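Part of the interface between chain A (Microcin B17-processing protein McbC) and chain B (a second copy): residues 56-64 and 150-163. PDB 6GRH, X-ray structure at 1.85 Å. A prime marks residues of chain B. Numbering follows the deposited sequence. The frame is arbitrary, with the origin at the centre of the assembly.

Chain A 56-64: ENKEVLFRP
Chain B 150-163: YHYLPLSQALEPVA

Residues 150′-153′ and 158′-163′ of chain B form two antiparallel strands joined by a tight turn, in which 154′-156′ adopt helical phi/psi values and Gln157′ a left-handed conformation (59/62). Paired backbone bonds hold the hairpin: His151′ N to Glu160′ O and Glu160′ N to His151′ O, both 2.8 Å, and Leu153′ N to Ala158′ O, 2.8 Å. The chain A segment has no regular structure and runs alongside the hairpin, in the same general direction as strand 158′-163′ and against strand 150′-153′. It is largely extended from Lys58 to Leu61, after a left-handed Asn57 (57/54), and bends at Phe62 (-64/-35). The register places Glu59 opposite Leu153′ (CA to CA 6.6 Å) and Phe62 opposite Val162′ (6.9 Å). Together the stretches bury 606 Å².

Two carboxylates, one from each chain, organise the polar contacts. Glu59 (m, t, chi3 -50°) points toward the turn, where successive residues offer it donors: its OE2 accepts from Leu155′ N at 2.8 Å and from Ser156′ N at 2.9 Å, the latter nearly linear at 168°, while its OE1 receives the Ser156′ OG hydroxyl (chi1 m) at 2.6 Å. The turn thus presents two consecutive amides to a single oxygen, Glu59 OE2. Pro154′ N lies 3.3 Å from Glu59 OE2 but has no hydrogen to give.

Glu160′ (t, t, chi3 31°) reciprocates from the second strand by capturing consecutive amides at the bend of chain A. Phe62 N donates to Glu160′ OE1 at 2.9 Å and Arg63 N to Glu160′ OE2 at 2.8 Å. Within chain B, His151′ ND1 also donates to Glu160′ OE1, at 2.8 Å and 179°, so this oxygen serves both chains and the imidazole helps fix the carboxylate. His151′ (t, chi2 -136°) uses its NE2 elsewhere in the structure. Its CE1 approaches Val60 O to 3.1 Å near the ring plane, yet that carbonyl, buried by the contact, has no hydrogen-bonding partner in the model.

Two apolar contacts accompany these bonds. Leu61 (m, t) meets Leu153′ (m, t) at 3.4 Å between their CD2 atoms. The Phe62 ring (t, chi2 80°) receives Val162′ (chi1 t) over one face, with Val162′ CG1 3.7 Å from the Phe62 ring centroid and 17° off its normal, a CH-pi contact. Separately, the Leu155′ CD1 methyl reaches 3.2 Å from Asn57 O. Arg63 (m, t, t, chi4 83°) starts sideways, but its end comes nearer, bringing NH1 to 2.6 Å from Pro161′ O, near the guanidinium plane; its NH2 is satisfied elsewhere.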

# COMPACT_ATOMS: atom_id res chain seq x y z
N GLU A 56 25.75 0.72 -17.12
CA GLU A 56 25.43 -0.35 -18.04
C GLU A 56 26.54 -1.41 -18.03
O GLU A 56 27.74 -1.07 -18.09
CB GLU A 56 25.22 0.24 -19.45
CG GLU A 56 23.95 1.10 -19.53
CD GLU A 56 23.84 1.96 -20.79
OE1 GLU A 56 24.80 2.06 -21.57
OE2 GLU A 56 22.79 2.57 -20.97
N ASN A 57 26.13 -2.67 -17.94
CA ASN A 57 27.03 -3.83 -18.04
C ASN A 57 28.15 -3.79 -17.02
O ASN A 57 29.33 -3.86 -17.38
CB ASN A 57 27.61 -3.96 -19.46
CG ASN A 57 26.53 -4.15 -20.50
OD1 ASN A 57 25.69 -5.04 -20.39
ND2 ASN A 57 26.54 -3.31 -21.50
N LYS A 58 27.77 -3.65 -15.76
CA LYS A 58 28.70 -3.58 -14.65
C LYS A 58 28.44 -4.71 -13.65
O LYS A 58 27.45 -5.41 -13.76
CB LYS A 58 28.56 -2.22 -13.97
CG LYS A 58 28.95 -1.01 -14.84
CD LYS A 58 30.42 -0.99 -15.21
CE LYS A 58 30.80 0.27 -15.97
NZ LYS A 58 30.05 0.37 -17.25
N GLU A 59 29.35 -4.87 -12.71
CA GLU A 59 29.22 -5.81 -11.59
C GLU A 59 29.24 -5.03 -10.29
O GLU A 59 30.11 -4.17 -10.08
CB GLU A 59 30.38 -6.79 -11.55
CG GLU A 59 30.57 -7.57 -12.83
CD GLU A 59 31.78 -8.49 -12.83
OE1 GLU A 59 32.93 -8.06 -12.50
OE2 GLU A 59 31.56 -9.65 -13.23
N VAL A 60 28.29 -5.32 -9.42
CA VAL A 60 28.34 -4.83 -8.06
C VAL A 60 29.04 -5.93 -7.26
O VAL A 60 28.80 -7.12 -7.50
CB VAL A 60 26.92 -4.56 -7.53
CG1 VAL A 60 26.96 -4.19 -6.05
CG2 VAL A 60 26.28 -3.45 -8.35
N LEU A 61 29.89 -5.53 -6.34
CA LEU A 61 30.67 -6.48 -5.52
C LEU A 61 30.12 -6.67 -4.10
O LEU A 61 29.63 -5.73 -3.46
CB LEU A 61 32.12 -6.01 -5.46
CG LEU A 61 32.89 -5.91 -6.77
CD1 LEU A 61 34.36 -5.67 -6.47
CD2 LEU A 61 32.71 -7.17 -7.61
N PHE A 62 30.22 -7.91 -3.61
CA PHE A 62 30.03 -8.19 -2.18
C PHE A 62 31.09 -7.52 -1.30
O PHE A 62 30.75 -7.06 -0.22
CB PHE A 62 29.96 -9.69 -1.90
CG PHE A 62 29.47 -10.02 -0.52
CD1 PHE A 62 28.12 -10.00 -0.23
CD2 PHE A 62 30.37 -10.33 0.48
CE1 PHE A 62 27.65 -10.30 1.04
CE2 PHE A 62 29.91 -10.63 1.76
CZ PHE A 62 28.55 -10.62 2.03
N ARG A 63 32.34 -7.42 -1.77
CA ARG A 63 33.40 -6.64 -1.06
C ARG A 63 33.98 -5.53 -1.96
O ARG A 63 35.05 -5.70 -2.55
CB ARG A 63 34.51 -7.55 -0.49
CG ARG A 63 34.02 -8.36 0.71
CD ARG A 63 35.11 -9.07 1.50
NE ARG A 63 34.51 -9.73 2.67
CZ ARG A 63 33.92 -10.93 2.67
NH1 ARG A 63 33.83 -11.68 1.58
NH2 ARG A 63 33.40 -11.40 3.80
N PRO A 64 33.25 -4.39 -2.09
CA PRO A 64 33.69 -3.26 -2.92
C PRO A 64 35.05 -2.78 -2.51
O PRO A 64 35.34 -2.73 -1.31
CB PRO A 64 32.66 -2.15 -2.62
CG PRO A 64 31.53 -2.79 -1.93
CD PRO A 64 32.01 -4.08 -1.34
N TYR B 150 29.52 -18.10 -2.15
CA TYR B 150 30.32 -17.30 -3.07
C TYR B 150 29.36 -16.44 -3.86
O TYR B 150 28.17 -16.75 -3.93
CB TYR B 150 31.10 -18.19 -4.05
CG TYR B 150 32.14 -19.08 -3.44
CD1 TYR B 150 31.82 -20.37 -2.99
CD2 TYR B 150 33.45 -18.66 -3.33
CE1 TYR B 150 32.77 -21.20 -2.44
CE2 TYR B 150 34.42 -19.49 -2.76
CZ TYR B 150 34.08 -20.75 -2.33
OH TYR B 150 35.04 -21.54 -1.76
N HIS B 151 29.87 -15.35 -4.44
CA HIS B 151 29.11 -14.52 -5.33
C HIS B 151 29.74 -14.65 -6.72
O HIS B 151 30.94 -14.44 -6.85
CB HIS B 151 29.15 -13.10 -4.78
CG HIS B 151 28.61 -12.05 -5.69
ND1 HIS B 151 29.25 -10.85 -5.88
CD2 HIS B 151 27.49 -12.01 -6.44
CE1 HIS B 151 28.54 -10.10 -6.71
NE2 HIS B 151 27.46 -10.78 -7.06
N TYR B 152 28.96 -15.04 -7.74
CA TYR B 152 29.48 -15.15 -9.09
C TYR B 152 29.49 -13.79 -9.78
O TYR B 152 28.46 -13.12 -9.82
CB TYR B 152 28.67 -16.16 -9.94
CG TYR B 152 29.28 -16.34 -11.32
CD1 TYR B 152 30.59 -16.75 -11.47
CD2 TYR B 152 28.55 -16.08 -12.48
CE1 TYR B 152 31.16 -16.93 -12.72
CE2 TYR B 152 29.11 -16.25 -13.74
CZ TYR B 152 30.42 -16.67 -13.86
OH TYR B 152 31.02 -16.84 -15.09
N LEU B 153 30.65 -13.41 -10.33
CA LEU B 153 30.83 -12.17 -11.09
C LEU B 153 30.81 -12.56 -12.56
O LEU B 153 31.80 -13.08 -13.08
CB LEU B 153 32.14 -11.47 -10.71
CG LEU B 153 32.33 -11.10 -9.24
CD1 LEU B 153 33.74 -10.56 -9.00
CD2 LEU B 153 31.29 -10.07 -8.79
N PRO B 154 29.67 -12.33 -13.26
CA PRO B 154 29.53 -12.88 -14.62
C PRO B 154 30.39 -12.26 -15.72
O PRO B 154 30.61 -12.91 -16.75
CB PRO B 154 28.05 -12.67 -14.93
CG PRO B 154 27.43 -12.13 -13.68
CD PRO B 154 28.53 -11.47 -12.91
N LEU B 155 30.86 -11.03 -15.52
CA LEU B 155 31.71 -10.36 -16.50
C LEU B 155 33.17 -10.69 -16.24
O LEU B 155 33.88 -10.99 -17.17
CB LEU B 155 31.45 -8.85 -16.51
CG LEU B 155 30.00 -8.47 -16.81
CD1 LEU B 155 29.84 -6.96 -16.91
CD2 LEU B 155 29.52 -9.15 -18.08
N SER B 156 33.59 -10.66 -14.97
CA SER B 156 34.95 -11.09 -14.60
C SER B 156 35.13 -12.62 -14.75
O SER B 156 36.25 -13.10 -14.93
CB SER B 156 35.27 -10.72 -13.15
OG SER B 156 35.15 -9.33 -12.91
N GLN B 157 34.02 -13.37 -14.68
CA GLN B 157 34.04 -14.85 -14.71
C GLN B 157 34.88 -15.36 -13.55
O GLN B 157 35.93 -15.97 -13.73
CB GLN B 157 34.49 -15.38 -16.09
CG GLN B 157 33.55 -14.89 -17.19
CD GLN B 157 33.71 -15.58 -18.52
OE1 GLN B 157 34.02 -16.76 -18.60
NE2 GLN B 157 33.44 -14.83 -19.60
N ALA B 158 34.41 -15.01 -12.36
CA ALA B 158 35.15 -15.25 -11.14
C ALA B 158 34.18 -15.38 -9.97
O ALA B 158 33.02 -14.95 -10.06
CB ALA B 158 36.14 -14.12 -10.90
N LEU B 159 34.64 -16.00 -8.90
CA LEU B 159 33.84 -16.18 -7.71
C LEU B 159 34.47 -15.34 -6.61
O LEU B 159 35.68 -15.39 -6.40
CB LEU B 159 33.82 -17.65 -7.29
CG LEU B 159 33.07 -18.67 -8.12
CD1 LEU B 159 33.44 -20.07 -7.67
CD2 LEU B 159 31.58 -18.47 -8.02
N GLU B 160 33.63 -14.57 -5.92
CA GLU B 160 34.02 -13.77 -4.77
C GLU B 160 33.58 -14.50 -3.47
O GLU B 160 32.43 -14.91 -3.37
CB GLU B 160 33.30 -12.43 -4.93
CG GLU B 160 33.62 -11.34 -3.93
CD GLU B 160 32.80 -10.07 -4.20
OE1 GLU B 160 31.64 -10.13 -4.70
OE2 GLU B 160 33.33 -8.98 -3.87
N PRO B 161 34.50 -14.70 -2.49
CA PRO B 161 34.08 -15.32 -1.25
C PRO B 161 33.07 -14.48 -0.48
O PRO B 161 33.25 -13.28 -0.37
CB PRO B 161 35.38 -15.43 -0.46
CG PRO B 161 36.41 -15.58 -1.50
CD PRO B 161 35.96 -14.66 -2.60
N VAL B 162 32.02 -15.10 0.04
CA VAL B 162 30.97 -14.40 0.77
C VAL B 162 30.84 -14.82 2.23
O VAL B 162 30.75 -13.95 3.09
CB VAL B 162 29.63 -14.52 0.02
CG1 VAL B 162 28.45 -14.00 0.85
CG2 VAL B 162 29.72 -13.77 -1.31
N ALA B 163 30.79 -16.12 2.52
CA ALA B 163 30.53 -16.59 3.90
C ALA B 163 31.16 -17.94 4.20
O ALA B 163 31.29 -18.79 3.33
CB ALA B 163 29.03 -16.65 4.17